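Uncharacterized protein (Archaeoglobus fulgidus, PDB 3LOT) probably cleaves beta-keto acids such as 3-keto-5-aminohexanoate, using a zinc ion bound in a TIM-barrel active site. Local coordinates at residues K102-L107 with R162-N167; A112-G117 with T169-E174; K108-T113 with G305-E310; I95-R100 with F150-K155. One frame throughout, in Å; residues are numbered along the deposited sequence. Where two conformers were deposited one is given.

Interaction 1. Residues K102-L107 with R162-N167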
loop_
_atom_site.group_PDB
_atom_site.type_symbol
_atom_site.label_atom_id
_atom_site.label_comp_id
_atom_site.label_asym_id
_atom_site.label_seq_id
_atom_site.Cartn_x
_atom_site.Cartn_y
_atom_site.Cartn_z
ATOM N N LYS D 102 29.949 20.767 -13.430
ATOM C CA LYS D 102 31.333 20.924 -13.975
ATOM C C LYS D 102 32.369 19.978 -13.377
ATOM O O LYS D 102 33.402 19.696 -13.984
ATOM C CB LYS D 102 31.823 22.348 -13.766
ATOM C CG LYS D 102 31.066 23.336 -14.579
ATOM C CD LYS D 102 31.639 24.727 -14.443
ATOM C CE LYS D 102 31.308 25.604 -15.689
ATOM N NZ LYS D 102 31.146 27.031 -15.224
ATOM N N VAL D 103 32.094 19.510 -12.172
ATOM C CA VAL D 103 32.938 18.538 -11.528
ATOM C C VAL D 103 33.039 17.258 -12.360
ATOM O O VAL D 103 34.068 16.603 -12.301
ATOM C CB VAL D 103 32.448 18.243 -10.062
ATOM C CG1 VAL D 103 31.183 17.383 -10.033
ATOM C CG2 VAL D 103 33.540 17.600 -9.268
ATOM N N VAL D 104 32.016 16.939 -13.171
ATOM C CA VAL D 104 31.979 15.652 -13.902
ATOM C C VAL D 104 32.989 15.635 -15.068
ATOM O O VAL D 104 33.791 14.711 -15.150
ATOM C CB VAL D 104 30.539 15.201 -14.245
ATOM C CG1 VAL D 104 30.524 13.963 -15.121
ATOM C CG2 VAL D 104 29.740 14.927 -12.925
ATOM N N PRO D 105 33.024 16.679 -15.900
ATOM C CA PRO D 105 34.050 16.719 -16.935
ATOM C C PRO D 105 35.460 17.026 -16.407
ATOM O O PRO D 105 36.455 16.542 -16.971
ATOM C CB PRO D 105 33.556 17.832 -17.869
ATOM C CG PRO D 105 32.595 18.609 -17.043
ATOM C CD PRO D 105 31.921 17.587 -16.234
ATOM N N ALA D 106 35.546 17.790 -15.326
ATOM C CA ALA D 106 36.838 18.052 -14.685
ATOM C C ALA D 106 37.462 16.784 -14.086
ATOM O O ALA D 106 38.651 16.482 -14.314
ATOM C CB ALA D 106 36.708 19.149 -13.651
ATOM N N LEU D 107 36.676 16.050 -13.299
ATOM C CA LEU D 107 37.191 14.891 -12.558
ATOM C C LEU D 107 36.899 13.533 -13.196
ATOM O O LEU D 107 37.566 12.559 -12.865
ATOM C CB LEU D 107 36.700 14.882 -11.091
ATOM C CG LEU D 107 37.460 15.741 -10.059
ATOM C CD1 LEU D 107 37.419 17.156 -10.423
ATOM C CD2 LEU D 107 36.904 15.526 -8.674
ATOM N N ARG D 162 23.760 13.668 -20.819
ATOM C CA ARG D 162 24.807 13.670 -21.809
ATOM C C ARG D 162 26.199 13.883 -21.258
ATOM O O ARG D 162 27.133 13.205 -21.668
ATOM C CB ARG D 162 24.553 14.736 -22.853
ATOM C CG ARG D 162 23.422 14.372 -23.807
ATOM C CD ARG D 162 23.353 15.390 -24.975
ATOM N NE ARG D 162 22.628 16.610 -24.580
ATOM C CZ ARG D 162 21.292 16.715 -24.489
ATOM N NH1 ARG D 162 20.500 15.670 -24.769
ATOM N NH2 ARG D 162 20.742 17.876 -24.098
ATOM N N ILE D 163 26.324 14.812 -20.323
ATOM C CA ILE D 163 27.573 15.060 -19.638
ATOM C C ILE D 163 28.110 13.793 -18.945
ATOM O O ILE D 163 29.316 13.480 -19.027
ATOM C CB ILE D 163 27.438 16.230 -18.631
ATOM C CG1 ILE D 163 27.328 17.553 -19.369
ATOM C CG2 ILE D 163 28.646 16.268 -17.708
ATOM C CD1 ILE D 163 26.683 18.669 -18.557
ATOM N N PHE D 164 27.226 13.047 -18.284
ATOM C CA PHE D 164 27.655 11.821 -17.590
ATOM C C PHE D 164 28.140 10.794 -18.590
ATOM O O PHE D 164 29.192 10.184 -18.403
ATOM C CB PHE D 164 26.523 11.240 -16.721
ATOM C CG PHE D 164 26.427 11.864 -15.361
ATOM C CD1 PHE D 164 26.293 13.250 -15.218
ATOM C CD2 PHE D 164 26.456 11.070 -14.202
ATOM C CE1 PHE D 164 26.172 13.849 -13.919
ATOM C CE2 PHE D 164 26.340 11.661 -12.933
ATOM C CZ PHE D 164 26.206 13.053 -12.805
ATOM N N LYS D 165 27.404 10.621 -19.679
ATOM C CA LYS D 165 27.831 9.666 -20.713
ATOM C C LYS D 165 29.171 10.050 -21.331
ATOM O O LYS D 165 30.001 9.201 -21.585
ATOM C CB LYS D 165 26.763 9.588 -21.803
ATOM C CG LYS D 165 25.572 8.729 -21.431
ATOM C CD LYS D 165 24.461 8.886 -22.428
ATOM C CE LYS D 165 23.246 8.066 -22.011
ATOM N NZ LYS D 165 22.143 8.256 -22.970
ATOM N N GLU D 166 29.366 11.327 -21.600
ATOM C CA GLU D 166 30.620 11.828 -22.215
ATOM C C GLU D 166 31.865 11.540 -21.383
ATOM O O GLU D 166 32.945 11.365 -21.898
ATOM C CB GLU D 166 30.518 13.331 -22.382
ATOM C CG GLU D 166 29.625 13.740 -23.502
ATOM C CD GLU D 166 29.253 15.221 -23.466
ATOM O OE1 GLU D 166 29.799 15.946 -22.603
ATOM O OE2 GLU D 166 28.411 15.660 -24.310
ATOM N N ASN D 167 31.712 11.534 -20.080
ATOM C CA ASN D 167 32.835 11.371 -19.174
ATOM C C ASN D 167 32.804 10.016 -18.489
ATOM O O ASN D 167 33.544 9.782 -17.509
ATOM C CB ASN D 167 32.823 12.506 -18.142
ATOM C CG ASN D 167 33.022 13.861 -18.786
ATOM O OD1 ASN D 167 34.155 14.202 -19.161
ATOM N ND2 ASN D 167 31.941 14.651 -18.906
#

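Interaction 2. Residues A112-G117 with T169-E174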
loop_
_atom_site.group_PDB
_atom_site.type_symbol
_atom_site.label_atom_id
_atom_site.label_comp_id
_atom_site.label_asym_id
_atom_site.label_seq_id
_atom_site.Cartn_x
_atom_site.Cartn_y
_atom_site.Cartn_z
ATOM N N ALA D 112 28.507 9.805 -9.816
ATOM C CA ALA D 112 28.202 11.112 -9.250
ATOM C C ALA D 112 26.692 11.286 -9.098
ATOM O O ALA D 112 25.918 10.587 -9.755
ATOM C CB ALA D 112 28.770 12.217 -10.057
ATOM N N THR D 113 26.270 12.181 -8.211
ATOM C CA THR D 113 24.848 12.242 -7.935
ATOM C C THR D 113 24.164 13.058 -9.036
ATOM O O THR D 113 24.791 13.904 -9.661
ATOM C CB THR D 113 24.514 12.726 -6.497
ATOM O OG1 THR D 113 24.966 14.052 -6.265
ATOM C CG2 THR D 113 25.170 11.821 -5.508
ATOM N N PHE D 114 22.880 12.764 -9.239
ATOM C CA PHE D 114 22.076 13.199 -10.373
ATOM C C PHE D 114 20.661 13.345 -9.803
ATOM O O PHE D 114 19.911 12.386 -9.813
ATOM C CB PHE D 114 22.106 12.081 -11.439
ATOM C CG PHE D 114 21.682 12.498 -12.816
ATOM C CD1 PHE D 114 20.389 12.868 -13.068
ATOM C CD2 PHE D 114 22.585 12.457 -13.854
ATOM C CE1 PHE D 114 19.988 13.195 -14.350
ATOM C CE2 PHE D 114 22.220 12.766 -15.155
ATOM C CZ PHE D 114 20.904 13.139 -15.432
ATOM N N ASN D 115 20.357 14.539 -9.288
ATOM C CA ASN D 115 19.055 14.899 -8.687
ATOM C C ASN D 115 17.875 15.056 -9.681
ATOM O O ASN D 115 17.980 15.758 -10.705
ATOM C CB ASN D 115 19.266 16.150 -7.917
ATOM C CG ASN D 115 20.273 15.940 -6.814
ATOM O OD1 ASN D 115 19.919 15.405 -5.746
ATOM N ND2 ASN D 115 21.551 16.334 -7.061
HETATM N N MSE D 116 16.777 14.375 -9.391
HETATM C CA MSE D 116 15.758 14.103 -10.435
HETATM C C MSE D 116 14.518 14.987 -10.450
HETATM O O MSE D 116 13.526 14.630 -11.091
HETATM C CB MSE D 116 15.334 12.644 -10.320
HETATM C CG MSE D 116 16.366 11.705 -10.732
HETATM SE SE MSE D 116 16.735 11.857 -12.630
HETATM C CE MSE D 116 14.982 11.872 -13.352
ATOM N N GLY D 117 14.561 16.148 -9.816
ATOM C CA GLY D 117 13.491 17.136 -10.024
ATOM C C GLY D 117 13.721 18.444 -9.314
ATOM O O GLY D 117 14.560 18.509 -8.423
ATOM N N THR D 169 30.720 8.552 -16.610
ATOM C CA THR D 169 30.345 8.621 -15.193
ATOM C C THR D 169 28.953 8.030 -14.999
ATOM O O THR D 169 28.035 8.351 -15.742
ATOM C CB THR D 169 30.372 10.061 -14.692
ATOM O OG1 THR D 169 31.680 10.622 -14.863
ATOM C CG2 THR D 169 29.969 10.143 -13.198
ATOM N N LYS D 170 28.789 7.158 -14.008
ATOM C CA LYS D 170 27.489 6.567 -13.753
ATOM C C LYS D 170 26.634 7.532 -12.944
ATOM O O LYS D 170 27.077 8.040 -11.911
ATOM C CB LYS D 170 27.557 5.272 -12.968
ATOM C CG LYS D 170 26.181 4.592 -12.934
ATOM C CD LYS D 170 26.199 3.209 -12.379
ATOM C CE LYS D 170 24.780 2.536 -12.426
ATOM N NZ LYS D 170 24.363 2.184 -13.799
ATOM N N PRO D 171 25.389 7.749 -13.386
ATOM C CA PRO D 171 24.461 8.517 -12.586
ATOM C C PRO D 171 23.916 7.748 -11.389
ATOM O O PRO D 171 23.460 6.606 -11.495
ATOM C CB PRO D 171 23.317 8.828 -13.580
ATOM C CG PRO D 171 23.852 8.492 -14.902
ATOM C CD PRO D 171 24.835 7.446 -14.715
ATOM N N GLU D 172 23.947 8.397 -10.241
ATOM C CA GLU D 172 23.213 7.923 -9.090
ATOM C C GLU D 172 22.055 8.884 -8.947
ATOM O O GLU D 172 22.268 10.048 -8.639
ATOM C CB GLU D 172 24.070 7.955 -7.844
ATOM C CG GLU D 172 23.302 7.498 -6.613
ATOM C CD GLU D 172 24.147 7.394 -5.383
ATOM O OE1 GLU D 172 24.340 8.424 -4.732
ATOM O OE2 GLU D 172 24.538 6.275 -5.022
ATOM N N LEU D 173 20.834 8.369 -9.113
ATOM C CA LEU D 173 19.687 9.201 -9.438
ATOM C C LEU D 173 18.945 9.452 -8.155
ATOM O O LEU D 173 18.281 8.567 -7.658
ATOM C CB LEU D 173 18.803 8.478 -10.445
ATOM C CG LEU D 173 19.481 8.117 -11.797
ATOM C CD1 LEU D 173 18.634 7.095 -12.505
ATOM C CD2 LEU D 173 19.652 9.376 -12.647
ATOM N N GLU D 174 19.047 10.668 -7.654
ATOM C CA GLU D 174 18.557 10.978 -6.325
ATOM C C GLU D 174 17.089 11.308 -6.488
ATOM O O GLU D 174 16.736 12.147 -7.341
ATOM C CB GLU D 174 19.304 12.172 -5.741
ATOM C CG GLU D 174 20.825 12.161 -5.972
ATOM C CD GLU D 174 21.540 10.968 -5.365
ATOM O OE1 GLU D 174 21.001 10.332 -4.430
ATOM O OE2 GLU D 174 22.658 10.658 -5.844
#

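Interaction 3. Residues K108-T113 with G305-E310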
loop_
_atom_site.group_PDB
_atom_site.type_symbol
_atom_site.label_atom_id
_atom_site.label_comp_id
_atom_site.label_asym_id
_atom_site.label_seq_id
_atom_site.Cartn_x
_atom_site.Cartn_y
_atom_site.Cartn_z
ATOM N N LYS D 108 35.918 13.456 -14.081
ATOM C CA LYS D 108 35.465 12.169 -14.649
ATOM C C LYS D 108 35.382 11.056 -13.613
ATOM O O LYS D 108 36.060 10.045 -13.712
ATOM C CB LYS D 108 36.377 11.772 -15.820
ATOM C CG LYS D 108 36.482 12.812 -16.895
ATOM C CD LYS D 108 37.477 12.388 -17.950
ATOM C CE LYS D 108 37.270 13.057 -19.266
ATOM N NZ LYS D 108 37.165 14.534 -19.138
ATOM N N PRO D 109 34.560 11.253 -12.567
ATOM C CA PRO D 109 34.464 10.256 -11.533
ATOM C C PRO D 109 33.713 9.022 -12.016
ATOM O O PRO D 109 33.023 9.058 -13.045
ATOM C CB PRO D 109 33.639 10.958 -10.422
ATOM C CG PRO D 109 32.799 11.961 -11.167
ATOM C CD PRO D 109 33.638 12.386 -12.352
ATOM N N GLU D 110 33.847 7.945 -11.258
ATOM C CA GLU D 110 33.155 6.699 -11.550
ATOM C C GLU D 110 31.646 6.823 -11.404
ATOM O O GLU D 110 30.901 6.164 -12.122
ATOM C CB GLU D 110 33.635 5.577 -10.627
ATOM C CG GLU D 110 35.126 5.141 -10.787
ATOM C CD GLU D 110 35.433 3.891 -9.988
ATOM O OE1 GLU D 110 35.765 4.020 -8.786
ATOM O OE2 GLU D 110 35.322 2.771 -10.529
ATOM N N ILE D 111 31.207 7.599 -10.422
ATOM C CA ILE D 111 29.786 7.757 -10.135
ATOM C C ILE D 111 29.629 9.168 -9.534
ATOM O O ILE D 111 30.558 9.701 -8.882
ATOM C CB ILE D 111 29.306 6.592 -9.206
ATOM C CG1 ILE D 111 27.804 6.673 -8.898
ATOM C CG2 ILE D 111 30.151 6.523 -7.875
ATOM C CD1 ILE D 111 27.233 5.367 -8.497
ATOM N N ALA D 112 28.507 9.805 -9.816
ATOM C CA ALA D 112 28.202 11.112 -9.250
ATOM C C ALA D 112 26.692 11.286 -9.098
ATOM O O ALA D 112 25.918 10.587 -9.755
ATOM C CB ALA D 112 28.770 12.217 -10.057
ATOM N N THR D 113 26.270 12.181 -8.211
ATOM C CA THR D 113 24.848 12.242 -7.935
ATOM C C THR D 113 24.164 13.058 -9.036
ATOM O O THR D 113 24.791 13.904 -9.661
ATOM C CB THR D 113 24.514 12.726 -6.497
ATOM O OG1 THR D 113 24.966 14.052 -6.265
ATOM C CG2 THR D 113 25.170 11.821 -5.508
ATOM N N GLY D 305 28.538 -1.665 -12.113
ATOM C CA GLY D 305 29.171 -1.546 -13.443
ATOM C C GLY D 305 30.038 -0.309 -13.628
ATOM O O GLY D 305 29.917 0.391 -14.618
ATOM N N LEU D 306 30.905 -0.033 -12.653
ATOM C CA LEU D 306 31.697 1.192 -12.640
ATOM C C LEU D 306 33.001 1.001 -13.381
ATOM O O LEU D 306 33.456 -0.124 -13.540
ATOM C CB LEU D 306 31.960 1.648 -11.210
ATOM C CG LEU D 306 30.709 1.934 -10.381
ATOM C CD1 LEU D 306 31.103 2.568 -9.028
ATOM C CD2 LEU D 306 29.833 2.829 -11.258
ATOM N N LYS D 307 33.621 2.093 -13.806
ATOM C CA LYS D 307 34.739 1.988 -14.772
ATOM C C LYS D 307 36.086 1.570 -14.192
ATOM O O LYS D 307 36.961 1.015 -14.927
ATOM C CB LYS D 307 34.869 3.262 -15.585
ATOM C CG LYS D 307 35.404 4.497 -14.864
ATOM C CD LYS D 307 35.193 5.714 -15.709
ATOM C CE LYS D 307 35.435 6.998 -14.944
ATOM N NZ LYS D 307 35.269 8.173 -15.823
ATOM N N GLY D 308 36.277 1.795 -12.899
ATOM C CA GLY D 308 37.547 1.437 -12.251
ATOM C C GLY D 308 38.219 2.613 -11.569
ATOM O O GLY D 308 38.107 3.759 -12.019
ATOM N N LYS D 309 38.954 2.324 -10.497
ATOM C CA LYS D 309 39.504 3.387 -9.610
ATOM C C LYS D 309 40.498 4.278 -10.316
ATOM O O LYS D 309 40.625 5.469 -10.009
ATOM C CB LYS D 309 40.141 2.788 -8.317
ATOM C CG LYS D 309 41.464 2.035 -8.482
ATOM C CD LYS D 309 41.836 1.262 -7.199
ATOM C CE LYS D 309 43.027 0.298 -7.423
ATOM N NZ LYS D 309 43.125 -0.868 -6.438
ATOM N N GLU D 310 41.209 3.698 -11.266
ATOM C CA GLU D 310 42.240 4.436 -11.993
ATOM C C GLU D 310 41.784 5.033 -13.332
ATOM O O GLU D 310 42.582 5.642 -14.018
ATOM C CB GLU D 310 43.425 3.506 -12.289
ATOM C CG GLU D 310 44.201 3.042 -11.063
ATOM C CD GLU D 310 44.915 4.173 -10.373
ATOM O OE1 GLU D 310 44.970 5.327 -10.891
ATOM O OE2 GLU D 310 45.402 3.909 -9.277
HETATM O O HOH W 1 31.919 4.418 -13.901
#

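Interaction 4. Residues I95-R100 with F150-K155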
loop_
_atom_site.group_PDB
_atom_site.type_symbol
_atom_site.label_atom_id
_atom_site.label_comp_id
_atom_site.label_asym_id
_atom_site.label_seq_id
_atom_site.Cartn_x
_atom_site.Cartn_y
_atom_site.Cartn_z
ATOM N N ILE D 95 22.574 27.549 -6.913
ATOM C CA ILE D 95 23.558 27.334 -8.005
ATOM C C ILE D 95 22.947 26.386 -9.042
ATOM O O ILE D 95 22.470 25.310 -8.650
ATOM C CB ILE D 95 24.930 26.715 -7.487
ATOM C CG1 ILE D 95 25.667 27.690 -6.556
ATOM C CG2 ILE D 95 25.846 26.279 -8.674
ATOM C CD1 ILE D 95 26.958 27.125 -6.005
ATOM N N PRO D 96 22.968 26.760 -10.355
ATOM C CA PRO D 96 22.309 25.854 -11.342
ATOM C C PRO D 96 23.075 24.523 -11.651
ATOM O O PRO D 96 24.254 24.365 -11.321
ATOM C CB PRO D 96 22.169 26.735 -12.621
ATOM C CG PRO D 96 23.113 27.870 -12.471
ATOM C CD PRO D 96 23.582 27.955 -11.001
ATOM N N VAL D 97 22.399 23.590 -12.308
ATOM C CA VAL D 97 23.038 22.300 -12.709
ATOM C C VAL D 97 24.268 22.445 -13.656
ATOM O O VAL D 97 25.323 21.850 -13.412
ATOM C CB VAL D 97 21.951 21.329 -13.306
ATOM C CG1 VAL D 97 22.569 20.208 -14.200
ATOM C CG2 VAL D 97 21.116 20.764 -12.168
ATOM N N GLU D 98 24.149 23.230 -14.719
ATOM C CA GLU D 98 25.282 23.409 -15.628
ATOM C C GLU D 98 26.588 23.879 -14.894
ATOM O O GLU D 98 27.710 23.634 -15.406
ATOM C CB GLU D 98 24.901 24.359 -16.758
ATOM N N GLU D 99 26.448 24.516 -13.721
ATOM C CA GLU D 99 27.624 24.966 -12.944
ATOM C C GLU D 99 28.009 23.904 -11.937
ATOM O O GLU D 99 29.190 23.627 -11.768
ATOM C CB GLU D 99 27.377 26.333 -12.263
ATOM C CG GLU D 99 28.549 26.901 -11.426
ATOM C CD GLU D 99 29.815 27.188 -12.225
ATOM O OE1 GLU D 99 29.712 27.483 -13.432
ATOM O OE2 GLU D 99 30.911 27.131 -11.623
ATOM N N ARG D 100 26.998 23.293 -11.304
ATOM C CA ARG D 100 27.180 22.168 -10.356
ATOM C C ARG D 100 27.761 20.954 -11.059
ATOM O O ARG D 100 28.561 20.180 -10.475
ATOM C CB ARG D 100 25.809 21.773 -9.750
ATOM C CG ARG D 100 25.465 22.280 -8.299
ATOM C CD ARG D 100 23.927 22.571 -8.117
ATOM N NE ARG D 100 23.158 21.389 -8.462
ATOM C CZ ARG D 100 21.854 21.292 -8.757
ATOM N NH1 ARG D 100 20.996 22.312 -8.739
ATOM N NH2 ARG D 100 21.401 20.081 -9.060
ATOM N N PHE D 150 15.651 24.193 -5.290
ATOM C CA PHE D 150 16.680 23.247 -5.742
ATOM C C PHE D 150 16.259 22.798 -7.118
ATOM O O PHE D 150 15.345 21.979 -7.258
ATOM C CB PHE D 150 16.723 22.069 -4.787
ATOM C CG PHE D 150 17.752 21.062 -5.084
ATOM C CD1 PHE D 150 19.011 21.418 -5.553
ATOM C CD2 PHE D 150 17.487 19.718 -4.838
ATOM C CE1 PHE D 150 19.979 20.432 -5.830
ATOM C CE2 PHE D 150 18.436 18.720 -5.087
ATOM C CZ PHE D 150 19.689 19.078 -5.597
ATOM N N ARG D 151 16.927 23.332 -8.127
ATOM C CA ARG D 151 16.422 23.325 -9.487
ATOM C C ARG D 151 17.039 22.207 -10.356
ATOM O O ARG D 151 18.269 22.108 -10.481
ATOM C CB ARG D 151 16.721 24.694 -10.105
ATOM C CG ARG D 151 16.193 24.899 -11.539
ATOM C CD ARG D 151 16.982 25.941 -12.297
ATOM N NE ARG D 151 16.399 26.113 -13.628
ATOM C CZ ARG D 151 15.334 26.868 -13.881
ATOM N NH1 ARG D 151 14.734 27.551 -12.898
ATOM N NH2 ARG D 151 14.881 26.964 -15.126
ATOM N N ASN D 152 16.191 21.381 -10.968
ATOM C CA ASN D 152 16.666 20.333 -11.863
ATOM C C ASN D 152 15.562 20.082 -12.888
ATOM O O ASN D 152 14.758 19.166 -12.728
ATOM C CB ASN D 152 17.037 19.045 -11.098
ATOM C CG ASN D 152 18.001 19.298 -9.911
ATOM O OD1 ASN D 152 19.231 19.263 -10.096
ATOM N ND2 ASN D 152 17.442 19.508 -8.666
ATOM N N THR D 153 15.505 20.937 -13.891
ATOM C CA THR D 153 14.468 20.884 -14.893
ATOM C C THR D 153 14.715 19.751 -15.892
ATOM O O THR D 153 15.789 19.185 -15.917
ATOM C CB THR D 153 14.397 22.187 -15.718
ATOM O OG1 THR D 153 15.558 22.305 -16.534
ATOM C CG2 THR D 153 14.235 23.444 -14.817
ATOM N N PHE D 154 13.715 19.407 -16.686
ATOM C CA PHE D 154 13.888 18.356 -17.653
ATOM C C PHE D 154 14.963 18.742 -18.653
ATOM O O PHE D 154 15.809 17.928 -19.017
ATOM C CB PHE D 154 12.563 18.001 -18.324
ATOM C CG PHE D 154 11.665 17.204 -17.443
ATOM C CD1 PHE D 154 11.936 15.884 -17.183
ATOM C CD2 PHE D 154 10.544 17.778 -16.854
ATOM C CE1 PHE D 154 11.111 15.134 -16.365
ATOM C CE2 PHE D 154 9.727 17.039 -16.024
ATOM C CZ PHE D 154 10.029 15.703 -15.764
ATOM N N LYS D 155 14.996 20.003 -19.061
ATOM C CA LYS D 155 16.112 20.479 -19.880
ATOM C C LYS D 155 17.475 20.302 -19.193
ATOM O O LYS D 155 18.447 19.896 -19.825
ATOM C CB LYS D 155 15.945 21.954 -20.253
ATOM C CG LYS D 155 16.872 22.371 -21.397
ATOM C CD LYS D 155 16.619 23.823 -21.769
ATOM C CE LYS D 155 17.551 24.303 -22.872
ATOM N NZ LYS D 155 17.753 25.811 -22.826
HETATM O O HOH W 2 19.525 25.010 -7.656
HETATM O O HOH W 3 19.764 23.725 -12.517
#

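Interaction 1. Residues K102-L107 with R162-N167
V104 and P105 meet I163, F164 and N167 where two outer helices of the TIM barrel run side by side. The short axes of 103-107 and 162-166 are nearly parallel, 9° apart, with a closest approach of 9.3 Å. The first shell is largely apolar. V104 divides its methyls between two partners: CG1 lies 3.9 Å from I163 CG2, while CG2 reaches the same distance from F164 CE1 and approaches that ring obliquely. The split follows from chi1 of 174°, which sets CG1 anti to the backbone N and leaves CG2 beside it. I163 CG2 serves a second neighbour as well, touching P105 CD at 3.8 Å. Next to this, the flat amide of N167 rests against the proline, its OD1 3.4 Å from P105 CA and its ND2 3.7 Å from P105 CB.

The second shell explains how that amide is held. N167 is the first residue to leave helical geometry at the end of 154-166, and its OD1 accepts a hydrogen bond from K108 NZ, an ammonium that also binds P105 O. At the other end of the amide, ND2 turns back to I163 O at 2.9 Å with an N-H...O angle of 148°. An alanine at N167 would probably leave K108 with one partner fewer, deprive I163 O of its ND2 donor and open a gap beside the P105 ring. The backbone N of N167 also donates to I163 O, so this oxygen is gripped by two donors that arrive from opposite faces of its carbonyl plane.

Interaction 2. Residues A112-G117 with T169-E174
A112 and F114 pair with strand 170-174 in parallel register, A112 opposite P171 and F114 opposite L173, and five backbone bonds account for the shared edge. A112 N donates to K170 O at 3.1 Å, and A112 O takes E172 N at 3.0 Å. F114 N to E172 O is short at 2.8 Å but weak, because the angle at the hydrogen is only 125°. F114 O is better served: E174 N reaches it at 2.9 Å, and L173 CA adds a CH...O contact of 3.2 Å. The ladder closes with M116 N to E174 O at 3.0 Å.

Several polar side-chain ends bond outside the two strands. T169 OG1 binds P109 O and, in one of its two conformers, E174 OE1 accepts from Q200 NE2, while T113 OG1 and N115 ND2 both bond to oxygen O1 of an unidentified ligand, probably from the crystallisation liquor. On the face carrying F114 the packing is apolar. F114 CD1 lies 3.6 Å from L173 CD2, the two side chains pointing the same way, and the selenium of selenomethionine M116 touches that same methyl at 3.8 Å.

The local strand axes are 40° apart, in keeping with a twisted barrel wall. Strands 82-85 and 197-203 continue the parallel sheet on its two sides, and helices 154-166 and 178-189 cover the F114 face, F164 meeting the F114 ring edge-to-face.

Interaction 3. Residues K108-T113 with G305-E310
E110 passes L306 with their CA atoms 5.8 Å apart, and the touching parts, CA of K108 to I111 against CA of L306 to K309, run 123° from each other. E110 makes the largest single share of the contact. Its OE2 accepts G308 N at 2.7 Å, met on the anti side and 34° out of the carboxylate plane, while OE1 forms a salt bridge with R301, so both oxygens are engaged. G308 suits the turn, since at its backbone angles a CB would jam against the carbonyl O of K307. K307, next to G308, runs its extended chain to K108: NZ donates to K108 O at 2.9 Å, lying 59° above the carbonyl plane, and also binds D168 O. A water joins the backbones, donating to E110 O at 2.7 Å and accepting from K307 N at 2.9 Å. The apolar share is lighter, with L306 CD1 4.2 Å from I111 CG2.

The contact lies at the N-terminal end of barrel strand 111-115, the end away from the usual TIM-barrel active site. It joins the loop after helix 297-304 to that strand, with L306 also packing on K170 of strand 170-175 and on V82 of strand 82-85.

Interaction 4. Residues I95-R100 with F150-K155
The guanidinium of R100 lies between V97 and F150: V97 CG2 sits 3.1 Å above one face and F150 CE1 3.3 Å above the opposite one, both offset toward the rim. Guanidinium and phenyl planes are 35° apart, so the overlap is oblique. N152 comes in at the edge, its amide turned 70° from the guanidinium, and presents a lone pair of OD1 in the carbonyl plane to NH2. The 2.5 Å between R100 NH2 and N152 OD1 is short enough for its value to be doubtful. R100 NH1 donates to R151 O at 3.2 Å, while NE binds T87 O. The chain bends at chi2 and chi3, and chi1 of -101° leaves CG off a staggered position. N152 ND2 sits 3.6 Å above the centre of the F150 ring. An alanine at R100 would probably leave N152 OD1 and T87 O without their guanidinium mates and open a gap between V97 and F150. A water bridges the backbones, accepting from V97 N at 2.6 Å and donating to R151 O.

The arginine ties helix 97-100 to the segment leading into 154-166, near the TIM-barrel pocket: the F150 side chain is about 8 Å from the zinc ion at nearest atoms.

Interactions 2 and 3 share A112 and T113 on strand 111-115, their centres 12 Å apart. Interaction 1 covers this strand from outside, and F164 O probably accepts a hydrogen bond from T169 N, 2.9 Å away, where helix 154-166 leads into strand 170-175. Interaction 4 uses the residues just before that helix and meets interaction 2 through N152 ND2 to G117 O, 3.1 Å. Interactions 3 and 4 do not touch, their centres being 21 Å apart. The metal site of H50, H52 and E262 lies closest to interaction 2: the T113 side chain is about 5 Å from zinc and about 3 Å from the unidentified ligand, nearest atoms, whereas the F150 side chain of interaction 4 is about 5 Å from that ligand.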